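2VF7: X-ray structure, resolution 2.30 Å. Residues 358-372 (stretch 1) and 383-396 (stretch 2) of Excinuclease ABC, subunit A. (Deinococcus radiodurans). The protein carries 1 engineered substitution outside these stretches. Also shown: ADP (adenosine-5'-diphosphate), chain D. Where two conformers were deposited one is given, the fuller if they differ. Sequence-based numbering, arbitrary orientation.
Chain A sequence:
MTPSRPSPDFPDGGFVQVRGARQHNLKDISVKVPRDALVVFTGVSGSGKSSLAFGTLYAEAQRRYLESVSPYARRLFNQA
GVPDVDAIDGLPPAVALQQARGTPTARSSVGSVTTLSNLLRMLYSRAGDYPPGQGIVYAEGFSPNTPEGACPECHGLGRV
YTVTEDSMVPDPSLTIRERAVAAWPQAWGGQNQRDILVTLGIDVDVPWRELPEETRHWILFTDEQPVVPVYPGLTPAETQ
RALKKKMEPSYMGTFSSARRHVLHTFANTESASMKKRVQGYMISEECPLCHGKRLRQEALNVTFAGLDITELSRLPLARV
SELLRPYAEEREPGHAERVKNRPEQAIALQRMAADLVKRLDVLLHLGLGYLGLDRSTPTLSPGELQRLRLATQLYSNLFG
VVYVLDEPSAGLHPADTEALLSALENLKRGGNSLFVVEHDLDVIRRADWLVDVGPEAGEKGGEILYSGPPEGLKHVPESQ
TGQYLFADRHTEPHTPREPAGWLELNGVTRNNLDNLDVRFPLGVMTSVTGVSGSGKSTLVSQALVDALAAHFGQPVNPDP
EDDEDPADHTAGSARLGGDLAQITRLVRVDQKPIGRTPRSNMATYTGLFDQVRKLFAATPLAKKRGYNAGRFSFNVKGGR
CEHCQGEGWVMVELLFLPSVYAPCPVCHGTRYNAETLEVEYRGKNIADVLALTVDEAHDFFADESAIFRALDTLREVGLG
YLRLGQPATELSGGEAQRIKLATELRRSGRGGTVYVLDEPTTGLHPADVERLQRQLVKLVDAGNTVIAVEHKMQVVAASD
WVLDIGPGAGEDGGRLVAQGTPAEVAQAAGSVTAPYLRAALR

Stretch 1 (358-372) KRLDVLLHLGLGYLG
Stretch 2, residues 383-396: GELQRLRLATQLYS

A very short hydrogen bond closes one end of a mainly apolar contact: Tyr370 OH donates to Glu384 OE2 across 2.4 Å, the carboxylate oxygen lying at the edge of the phenol ring, near its plane. The same tyrosine faces the nucleotide through its backbone, since Tyr370 O accepts from ADP O2' at 3.1 Å and from ADP O3' at 3.2 Å.

The contact illustrates a general principle, that small residues let neighbouring helices approach while branched side chains fill the space around them. The helix that carries Leu363 and the second helix, already under way at Gly383, run at 144° between their N-to-C directions, with axes 9.2 Å apart at closest approach, and together the stretches bury 757 Å². The register pairs Arg359 with Tyr395, Leu363 with Ala391 (CA to CA 5.7 Å) and Leu366 with Arg387.

Ala391 points toward the first helix, and its short side chain admits three neighbours: its CB lies 3.6 Å from Leu363 CD1, 3.8 Å from Val362 CG1 and 3.9 Å from Leu366 CD1. Val362 is t; Leu363 is m,m, which brings its CD1 within 3.7 Å of Leu388 CD2 and its CD2 within 3.7 Å of Tyr395 CE2, at the ring edge.

Tyr395 (chi1 p, chi2 79°) also offers a face. Arg359 CG sits 3.6 Å from the ring centroid and 6° off its normal, a CH-pi contact in which an aliphatic arginine carbon meets the pi cloud.

Further along the chain, Gly367 adopts phi/psi 70/28, a positive phi that favours glycine, and Leu368 N bonds back to Leu363 O at 3.1 Å. A type I turn from Leu368 to Leu371 follows. Leu368 (m,t) sets CD1 3.8 Å from Leu388 CD2, while Leu371 (m,t) places CD1 4.0 Å from Leu388 CD1. Tyr370 takes chi1 p, chi2 -91°, carrying its hydroxyl to Glu384 (chi2 t, chi3 -12°).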

ATOM      1  N   LYS A 358     -10.165  26.929 -16.260  1.00 49.17           N
ATOM      2  CA  LYS A 358      -9.832  26.000 -17.339  1.00 49.37           C
ATOM      3  C   LYS A 358     -10.261  24.594 -16.935  1.00 49.00           C
ATOM      4  O   LYS A 358     -10.908  23.885 -17.709  1.00 49.16           O
ATOM      5  CB  LYS A 358      -8.330  26.036 -17.641  1.00 49.66           C
ATOM      6  CG  LYS A 358      -7.878  25.163 -18.824  1.00 50.38           C
ATOM      7  CD  LYS A 358      -6.462  24.601 -18.603  1.00 51.86           C
ATOM      8  CE  LYS A 358      -6.426  23.582 -17.442  1.00 51.70           C
ATOM      9  NZ  LYS A 358      -5.040  23.194 -17.037  1.00 51.71           N
ATOM     10  N   ARG A 359      -9.893  24.206 -15.717  1.00 48.65           N
ATOM     11  CA  ARG A 359     -10.371  22.966 -15.104  1.00 48.36           C
ATOM     12  C   ARG A 359     -11.891  22.906 -15.052  1.00 48.22           C
ATOM     13  O   ARG A 359     -12.479  21.901 -15.430  1.00 48.44           O
ATOM     14  CB  ARG A 359      -9.799  22.799 -13.698  1.00 48.16           C
ATOM     15  CG  ARG A 359      -8.434  22.177 -13.679  1.00 48.67           C
ATOM     16  CD  ARG A 359      -7.631  22.626 -12.479  1.00 49.95           C
ATOM     17  NE  ARG A 359      -6.257  22.919 -12.879  1.00 51.56           N
ATOM     18  CZ  ARG A 359      -5.226  22.085 -12.754  1.00 52.36           C
ATOM     19  NH1 ARG A 359      -5.387  20.885 -12.208  1.00 52.73           N
ATOM     20  NH2 ARG A 359      -4.022  22.466 -13.170  1.00 53.12           N
ATOM     21  N   LEU A 360     -12.520  23.990 -14.602  1.00 47.87           N
ATOM     22  CA  LEU A 360     -13.973  24.043 -14.457  1.00 47.43           C
ATOM     23  C   LEU A 360     -14.732  23.838 -15.767  1.00 47.28           C
ATOM     24  O   LEU A 360     -15.815  23.265 -15.762  1.00 47.37           O
ATOM     25  CB  LEU A 360     -14.407  25.350 -13.779  1.00 47.13           C
ATOM     26  CG  LEU A 360     -14.364  25.381 -12.251  1.00 45.68           C
ATOM     27  CD1 LEU A 360     -14.110  26.778 -11.728  1.00 44.52           C
ATOM     28  CD2 LEU A 360     -15.653  24.822 -11.682  1.00 45.17           C
ATOM     29  N   ASP A 361     -14.154  24.287 -16.878  1.00 47.30           N
ATOM     30  CA  ASP A 361     -14.780  24.145 -18.206  1.00 47.37           C
ATOM     31  C   ASP A 361     -14.962  22.683 -18.612  1.00 46.81           C
ATOM     32  O   ASP A 361     -15.971  22.325 -19.216  1.00 46.55           O
ATOM     33  CB  ASP A 361     -13.999  24.920 -19.289  1.00 47.24           C
ATOM     34  CG  ASP A 361     -14.592  26.314 -19.573  1.00 48.97           C
ATOM     35  OD1 ASP A 361     -15.770  26.583 -19.236  1.00 50.61           O
ATOM     36  OD2 ASP A 361     -13.876  27.156 -20.160  1.00 51.35           O
ATOM     37  N   VAL A 362     -13.977  21.856 -18.273  1.00 46.56           N
ATOM     38  CA  VAL A 362     -14.029  20.403 -18.497  1.00 46.50           C
ATOM     39  C   VAL A 362     -15.253  19.752 -17.821  1.00 46.51           C
ATOM     40  O   VAL A 362     -15.985  18.989 -18.458  1.00 46.25           O
ATOM     41  CB  VAL A 362     -12.706  19.722 -18.028  1.00 46.31           C
ATOM     42  CG1 VAL A 362     -12.853  18.211 -17.948  1.00 46.31           C
ATOM     43  CG2 VAL A 362     -11.548  20.102 -18.943  1.00 45.83           C
ATOM     44  N   LEU A 363     -15.459  20.080 -16.543  1.00 46.68           N
ATOM     45  CA  LEU A 363     -16.595  19.611 -15.740  1.00 47.17           C
ATOM     46  C   LEU A 363     -17.928  20.130 -16.276  1.00 47.59           C
ATOM     47  O   LEU A 363     -18.910  19.387 -16.373  1.00 47.28           O
ATOM     48  CB  LEU A 363     -16.442  20.079 -14.279  1.00 47.23           C
ATOM     49  CG  LEU A 363     -15.419  19.524 -13.266  1.00 47.29           C
ATOM     50  CD1 LEU A 363     -15.681  18.052 -12.949  1.00 47.23           C
ATOM     51  CD2 LEU A 363     -13.965  19.724 -13.672  1.00 47.09           C
ATOM     52  N   LEU A 364     -17.941  21.419 -16.613  1.00 48.07           N
ATOM     53  CA  LEU A 364     -19.126  22.114 -17.089  1.00 48.62           C
ATOM     54  C   LEU A 364     -19.581  21.562 -18.434  1.00 49.05           C
ATOM     55  O   LEU A 364     -20.785  21.409 -18.682  1.00 49.03           O
ATOM     56  CB  LEU A 364     -18.825  23.610 -17.205  1.00 48.67           C
ATOM     57  CG  LEU A 364     -18.947  24.530 -15.978  1.00 49.10           C
ATOM     58  CD1 LEU A 364     -20.132  25.488 -16.135  1.00 49.64           C
ATOM     59  CD2 LEU A 364     -19.010  23.779 -14.648  1.00 48.23           C
ATOM     60  N   HIS A 365     -18.605  21.261 -19.291  1.00 49.49           N
ATOM     61  CA  HIS A 365     -18.860  20.711 -20.622  1.00 49.74           C
ATOM     62  C   HIS A 365     -19.384  19.270 -20.544  1.00 49.39           C
ATOM     63  O   HIS A 365     -20.066  18.804 -21.460  1.00 49.50           O
ATOM     64  CB  HIS A 365     -17.603  20.817 -21.495  1.00 49.96           C
ATOM     65  CG  HIS A 365     -17.367  22.191 -22.058  1.00 51.37           C
ATOM     66  ND1 HIS A 365     -18.050  23.311 -21.623  1.00 52.37           N
ATOM     67  CD2 HIS A 365     -16.506  22.628 -23.011  1.00 52.21           C
ATOM     68  CE1 HIS A 365     -17.637  24.370 -22.298  1.00 52.42           C
ATOM     69  NE2 HIS A 365     -16.701  23.983 -23.147  1.00 52.49           N
ATOM     70  N   LEU A 366     -19.085  18.589 -19.438  1.00 49.07           N
ATOM     71  CA  LEU A 366     -19.639  17.250 -19.156  1.00 48.81           C
ATOM     72  C   LEU A 366     -20.987  17.292 -18.464  1.00 48.62           C
ATOM     73  O   LEU A 366     -21.467  16.268 -17.970  1.00 49.33           O
ATOM     74  CB  LEU A 366     -18.655  16.377 -18.348  1.00 48.44           C
ATOM     75  CG  LEU A 366     -17.878  15.353 -19.172  1.00 47.45           C
ATOM     76  CD1 LEU A 366     -16.613  14.924 -18.462  1.00 47.93           C
ATOM     77  CD2 LEU A 366     -18.745  14.161 -19.497  1.00 46.79           C
ATOM     78  N   GLY A 367     -21.577  18.485 -18.419  1.00 48.71           N
ATOM     79  CA  GLY A 367     -22.924  18.706 -17.896  1.00 48.27           C
ATOM     80  C   GLY A 367     -23.033  18.541 -16.395  1.00 48.21           C
ATOM     81  O   GLY A 367     -24.104  18.191 -15.874  1.00 48.56           O
ATOM     82  N   LEU A 368     -21.922  18.798 -15.705  1.00 47.75           N
ATOM     83  CA  LEU A 368     -21.792  18.513 -14.273  1.00 46.77           C
ATOM     84  C   LEU A 368     -21.777  19.790 -13.452  1.00 46.42           C
ATOM     85  O   LEU A 368     -21.369  19.763 -12.281  1.00 46.02           O
ATOM     86  CB  LEU A 368     -20.504  17.724 -14.000  1.00 46.64           C
ATOM     87  CG  LEU A 368     -20.380  16.263 -14.432  1.00 46.19           C
ATOM     88  CD1 LEU A 368     -18.915  15.865 -14.466  1.00 46.42           C
ATOM     89  CD2 LEU A 368     -21.170  15.348 -13.500  1.00 44.73           C
ATOM     90  N   GLY A 369     -22.224  20.893 -14.066  1.00 45.90           N
ATOM     91  CA  GLY A 369     -22.152  22.223 -13.469  1.00 45.25           C
ATOM     92  C   GLY A 369     -23.279  22.552 -12.509  1.00 45.38           C
ATOM     93  O   GLY A 369     -23.407  23.700 -12.062  1.00 45.38           O
ATOM     94  N   TYR A 370     -24.094  21.550 -12.183  1.00 45.22           N
ATOM     95  CA  TYR A 370     -25.226  21.709 -11.251  1.00 45.20           C
ATOM     96  C   TYR A 370     -24.888  21.193  -9.844  1.00 45.21           C
ATOM     97  O   TYR A 370     -25.646  21.404  -8.893  1.00 45.72           O
ATOM     98  CB  TYR A 370     -26.480  21.002 -11.795  1.00 44.78           C
ATOM     99  CG  TYR A 370     -26.293  19.509 -11.974  1.00 45.40           C
ATOM    100  CD1 TYR A 370     -25.837  18.972 -13.190  1.00 45.88           C
ATOM    101  CD2 TYR A 370     -26.551  18.631 -10.922  1.00 44.31           C
ATOM    102  CE1 TYR A 370     -25.647  17.593 -13.337  1.00 44.83           C
ATOM    103  CE2 TYR A 370     -26.371  17.268 -11.064  1.00 44.70           C
ATOM    104  CZ  TYR A 370     -25.920  16.756 -12.267  1.00 44.31           C
ATOM    105  OH  TYR A 370     -25.756  15.398 -12.381  1.00 44.31           O
ATOM    106  N   LEU A 371     -23.754  20.507  -9.733  1.00 44.91           N
ATOM    107  CA  LEU A 371     -23.253  19.990  -8.466  1.00 44.75           C
ATOM    108  C   LEU A 371     -22.519  21.065  -7.672  1.00 45.10           C
ATOM    109  O   LEU A 371     -21.879  21.939  -8.241  1.00 45.13           O
ATOM    110  CB  LEU A 371     -22.314  18.795  -8.714  1.00 44.05           C
ATOM    111  CG  LEU A 371     -22.909  17.508  -9.314  1.00 43.27           C
ATOM    112  CD1 LEU A 371     -21.837  16.465  -9.640  1.00 40.84           C
ATOM    113  CD2 LEU A 371     -23.979  16.905  -8.411  1.00 39.31           C
ATOM    114  N   GLY A 372     -22.609  20.987  -6.351  1.00 45.91           N
ATOM    115  CA  GLY A 372     -21.875  21.899  -5.463  1.00 46.98           C
ATOM    116  C   GLY A 372     -20.629  21.211  -4.941  1.00 47.57           C
ATOM    117  O   GLY A 372     -20.631  20.002  -4.726  1.00 47.69           O
ATOM    118  N   GLY A 383     -23.274   7.041 -12.197  1.00 58.32           N
ATOM    119  CA  GLY A 383     -22.934   7.699 -13.447  1.00 58.12           C
ATOM    120  C   GLY A 383     -22.447   9.115 -13.220  1.00 58.52           C
ATOM    121  O   GLY A 383     -21.692   9.664 -14.036  1.00 59.13           O
ATOM    122  N   GLU A 384     -22.880   9.718 -12.118  1.00 58.14           N
ATOM    123  CA  GLU A 384     -22.393  11.031 -11.734  1.00 57.72           C
ATOM    124  C   GLU A 384     -20.911  10.998 -11.340  1.00 57.88           C
ATOM    125  O   GLU A 384     -20.118  11.751 -11.915  1.00 57.00           O
ATOM    126  CB  GLU A 384     -23.264  11.657 -10.643  1.00 57.51           C
ATOM    127  CG  GLU A 384     -24.369  12.584 -11.211  1.00 57.37           C
ATOM    128  CD  GLU A 384     -25.431  13.009 -10.182  1.00 56.93           C
ATOM    129  OE1 GLU A 384     -25.485  12.427  -9.082  1.00 54.64           O
ATOM    130  OE2 GLU A 384     -26.236  13.921 -10.488  1.00 57.97           O
ATOM    131  N   LEU A 385     -20.537  10.118 -10.407  1.00 57.95           N
ATOM    132  CA  LEU A 385     -19.141  10.080  -9.949  1.00 59.09           C
ATOM    133  C   LEU A 385     -18.149   9.500 -10.929  1.00 58.95           C
ATOM    134  O   LEU A 385     -16.967   9.795 -10.842  1.00 59.43           O
ATOM    135  CB  LEU A 385     -18.951   9.468  -8.555  1.00 59.31           C
ATOM    136  CG  LEU A 385     -19.587   8.193  -8.029  1.00 60.23           C
ATOM    137  CD1 LEU A 385     -19.256   6.960  -8.859  1.00 64.72           C
ATOM    138  CD2 LEU A 385     -19.085   7.993  -6.618  1.00 59.64           C
ATOM    139  N   GLN A 386     -18.624   8.695 -11.870  1.00 59.11           N
ATOM    140  CA  GLN A 386     -17.745   8.142 -12.885  1.00 59.05           C
ATOM    141  C   GLN A 386     -17.447   9.208 -13.912  1.00 58.83           C
ATOM    142  O   GLN A 386     -16.403   9.159 -14.541  1.00 59.14           O
ATOM    143  CB  GLN A 386     -18.345   6.897 -13.546  1.00 58.95           C
ATOM    144  CG  GLN A 386     -17.322   6.069 -14.326  1.00 59.22           C
ATOM    145  CD  GLN A 386     -17.899   4.826 -14.939  1.00 59.35           C
ATOM    146  OE1 GLN A 386     -17.186   4.055 -15.552  1.00 60.76           O
ATOM    147  NE2 GLN A 386     -19.198   4.613 -14.768  1.00 60.73           N
ATOM    148  N   ARG A 387     -18.367  10.170 -14.049  1.00 58.72           N
ATOM    149  CA  ARG A 387     -18.240  11.310 -14.944  1.00 58.03           C
ATOM    150  C   ARG A 387     -17.366  12.398 -14.339  1.00 58.26           C
ATOM    151  O   ARG A 387     -16.634  13.073 -15.059  1.00 58.79           O
ATOM    152  CB  ARG A 387     -19.623  11.877 -15.314  1.00 57.92           C
ATOM    153  CG  ARG A 387     -20.112  11.511 -16.718  1.00 58.20           C
ATOM    154  CD  ARG A 387     -21.544  11.972 -17.014  1.00 57.76           C
ATOM    155  NE  ARG A 387     -22.533  10.934 -16.703  1.00 60.43           N
ATOM    156  CZ  ARG A 387     -23.650  11.118 -15.999  1.00 61.93           C
ATOM    157  NH1 ARG A 387     -23.971  12.314 -15.520  1.00 62.64           N
ATOM    158  NH2 ARG A 387     -24.465  10.094 -15.781  1.00 63.25           N
ATOM    159  N   LEU A 388     -17.456  12.586 -13.025  1.00 58.19           N
ATOM    160  CA  LEU A 388     -16.544  13.459 -12.295  1.00 58.44           C
ATOM    161  C   LEU A 388     -15.130  12.903 -12.204  1.00 58.64           C
ATOM    162  O   LEU A 388     -14.204  13.611 -11.817  1.00 59.13           O
ATOM    163  CB  LEU A 388     -17.023  13.640 -10.866  1.00 58.53           C
ATOM    164  CG  LEU A 388     -18.200  14.548 -10.520  1.00 59.65           C
ATOM    165  CD1 LEU A 388     -18.526  14.310  -9.048  1.00 60.39           C
ATOM    166  CD2 LEU A 388     -17.895  16.027 -10.786  1.00 58.53           C
ATOM    167  N   ARG A 389     -14.974  11.614 -12.486  1.00 58.96           N
ATOM    168  CA  ARG A 389     -13.664  10.979 -12.425  1.00 58.58           C
ATOM    169  C   ARG A 389     -13.012  11.017 -13.799  1.00 57.83           C
ATOM    170  O   ARG A 389     -11.796  11.145 -13.926  1.00 57.27           O
ATOM    171  CB  ARG A 389     -13.785   9.570 -11.888  1.00 58.78           C
ATOM    172  CG  ARG A 389     -12.575   9.182 -11.092  1.00 61.95           C
ATOM    173  CD  ARG A 389     -12.914   8.660  -9.706  1.00 62.86           C
ATOM    174  NE  ARG A 389     -12.739   7.211  -9.583  1.00 64.90           N
ATOM    175  CZ  ARG A 389     -11.575   6.552  -9.647  1.00 65.21           C
ATOM    176  NH1 ARG A 389     -10.426   7.193  -9.868  1.00 67.21           N
ATOM    177  NH2 ARG A 389     -11.563   5.232  -9.501  1.00 63.30           N
ATOM    178  N   LEU A 390     -13.862  10.918 -14.814  1.00 57.11           N
ATOM    179  CA  LEU A 390     -13.505  11.131 -16.194  1.00 56.56           C
ATOM    180  C   LEU A 390     -12.955  12.556 -16.398  1.00 56.67           C
ATOM    181  O   LEU A 390     -11.881  12.742 -16.981  1.00 56.62           O
ATOM    182  CB  LEU A 390     -14.741  10.895 -17.058  1.00 56.00           C
ATOM    183  CG  LEU A 390     -14.507  10.696 -18.550  1.00 56.31           C
ATOM    184  CD1 LEU A 390     -13.612   9.504 -18.757  1.00 55.93           C
ATOM    185  CD2 LEU A 390     -15.802  10.530 -19.344  1.00 56.32           C
ATOM    186  N   ALA A 391     -13.690  13.548 -15.896  1.00 56.40           N
ATOM    187  CA  ALA A 391     -13.321  14.947 -16.023  1.00 56.11           C
ATOM    188  C   ALA A 391     -11.963  15.201 -15.389  1.00 56.48           C
ATOM    189  O   ALA A 391     -11.123  15.895 -15.973  1.00 56.58           O
ATOM    190  CB  ALA A 391     -14.371  15.824 -15.407  1.00 55.74           C
ATOM    191  N   THR A 392     -11.731  14.601 -14.220  1.00 56.34           N
ATOM    192  CA  THR A 392     -10.482  14.807 -13.459  1.00 56.25           C
ATOM    193  C   THR A 392      -9.257  14.249 -14.187  1.00 55.64           C
ATOM    194  O   THR A 392      -8.147  14.785 -14.073  1.00 55.13           O
ATOM    195  CB  THR A 392     -10.592  14.189 -12.046  1.00 56.34           C
ATOM    196  OG1 THR A 392     -11.728  14.754 -11.380  1.00 57.49           O
ATOM    197  CG2 THR A 392      -9.361  14.479 -11.231  1.00 56.40           C
ATOM    198  N   GLN A 393      -9.479  13.171 -14.930  1.00 55.22           N
ATOM    199  CA  GLN A 393      -8.443  12.521 -15.714  1.00 55.20           C
ATOM    200  C   GLN A 393      -8.041  13.403 -16.896  1.00 55.00           C
ATOM    201  O   GLN A 393      -6.901  13.346 -17.363  1.00 54.05           O
ATOM    202  CB  GLN A 393      -8.940  11.174 -16.258  1.00 54.81           C
ATOM    203  CG  GLN A 393      -9.163  10.069 -15.237  1.00 56.23           C
ATOM    204  CD  GLN A 393      -8.232  10.108 -14.021  1.00 57.59           C
ATOM    205  OE1 GLN A 393      -7.044   9.754 -14.088  1.00 57.46           O
ATOM    206  NE2 GLN A 393      -8.791  10.520 -12.889  1.00 58.41           N
ATOM    207  N   LEU A 394      -8.997  14.194 -17.381  1.00 55.45           N
ATOM    208  CA  LEU A 394      -8.802  14.999 -18.582  1.00 56.25           C
ATOM    209  C   LEU A 394      -7.867  16.178 -18.348  1.00 56.68           C
ATOM    210  O   LEU A 394      -7.437  16.838 -19.308  1.00 57.49           O
ATOM    211  CB  LEU A 394     -10.139  15.448 -19.177  1.00 56.67           C
ATOM    212  CG  LEU A 394     -10.756  14.530 -20.240  1.00 56.66           C
ATOM    213  CD1 LEU A 394     -12.077  15.087 -20.716  1.00 56.52           C
ATOM    214  CD2 LEU A 394      -9.812  14.373 -21.431  1.00 59.29           C
ATOM    215  N   TYR A 395      -7.535  16.424 -17.076  1.00 56.87           N
ATOM    216  CA  TYR A 395      -6.521  17.406 -16.710  1.00 56.90           C
ATOM    217  C   TYR A 395      -5.486  16.873 -15.728  1.00 57.36           C
ATOM    218  O   TYR A 395      -4.882  17.634 -14.976  1.00 57.28           O
ATOM    219  CB  TYR A 395      -7.149  18.716 -16.221  1.00 56.37           C
ATOM    220  CG  TYR A 395      -8.131  18.646 -15.060  1.00 55.93           C
ATOM    221  CD1 TYR A 395      -7.687  18.527 -13.738  0.70 55.14           C
ATOM    222  CD2 TYR A 395      -9.507  18.780 -15.281  0.70 54.86           C
ATOM    223  CE1 TYR A 395      -8.588  18.502 -12.672  0.70 54.15           C
ATOM    224  CE2 TYR A 395     -10.415  18.758 -14.222  0.70 54.21           C
ATOM    225  CZ  TYR A 395      -9.949  18.623 -12.924  0.70 54.48           C
ATOM    226  OH  TYR A 395     -10.840  18.605 -11.880  0.70 54.81           O
ATOM    227  N   SER A 396      -5.262  15.565 -15.760  1.00 58.19           N
ATOM    228  CA  SER A 396      -4.418  14.930 -14.763  1.00 59.06           C
ATOM    229  C   SER A 396      -3.005  14.776 -15.279  1.00 59.58           C
ATOM    230  O   SER A 396      -2.073  14.628 -14.484  1.00 59.83           O
ATOM    231  CB  SER A 396      -4.971  13.562 -14.382  1.00 59.09           C
ATOM    232  OG  SER A 396      -4.335  12.540 -15.128  1.00 59.40           O
TER
HETATM  233  PB  ADP D 901     -31.577  14.283 -11.667  1.00 44.43           P
HETATM  234  O1B ADP D 901     -30.177  13.998 -12.147  1.00 43.63           O
HETATM  235  O2B ADP D 901     -32.197  13.243 -10.777  1.00 43.89           O
HETATM  236  O3B ADP D 901     -32.457  14.723 -12.805  1.00 43.89           O
HETATM  237  PA  ADP D 901     -31.521  15.585  -9.073  1.00 44.89           P
HETATM  238  O1A ADP D 901     -30.193  15.220  -8.492  1.00 46.20           O
HETATM  239  O2A ADP D 901     -32.766  14.887  -8.628  1.00 44.70           O
HETATM  240  O3A ADP D 901     -31.453  15.573 -10.689  1.00 44.94           O
HETATM  241  O5' ADP D 901     -31.717  17.136  -8.664  1.00 48.88           O
HETATM  242  C5' ADP D 901     -31.046  18.181  -9.355  1.00 50.38           C
HETATM  243  C4' ADP D 901     -30.590  19.308  -8.442  1.00 52.91           C
HETATM  244  O4' ADP D 901     -30.735  18.963  -7.067  1.00 54.38           O
HETATM  245  C3' ADP D 901     -29.106  19.524  -8.672  1.00 55.85           C
HETATM  246  O3' ADP D 901     -28.812  20.918  -8.620  1.00 56.17           O
HETATM  247  C2' ADP D 901     -28.441  18.791  -7.522  1.00 56.44           C
HETATM  248  O2' ADP D 901     -27.133  19.285  -7.200  1.00 57.99           O
HETATM  249  C1' ADP D 901     -29.454  18.957  -6.406  1.00 55.69           C
HETATM  250  N9  ADP D 901     -29.343  17.844  -5.432  1.00 55.64           N
HETATM  251  C8  ADP D 901     -29.847  16.597  -5.592  1.00 56.04           C
HETATM  252  N7  ADP D 901     -29.586  15.811  -4.522  1.00 55.99           N
HETATM  253  C5  ADP D 901     -28.884  16.573  -3.652  1.00 56.09           C
HETATM  254  C6  ADP D 901     -28.278  16.373  -2.311  1.00 56.05           C
HETATM  255  N6  ADP D 901     -28.378  15.170  -1.691  1.00 56.18           N
HETATM  256  N1  ADP D 901     -27.634  17.418  -1.736  1.00 55.79           N
HETATM  257  C2  ADP D 901     -27.520  18.618  -2.352  1.00 55.83           C
HETATM  258  N3  ADP D 901     -28.048  18.871  -3.571  1.00 56.20           N
HETATM  259  C4  ADP D 901     -28.727  17.908  -4.256  1.00 55.47           C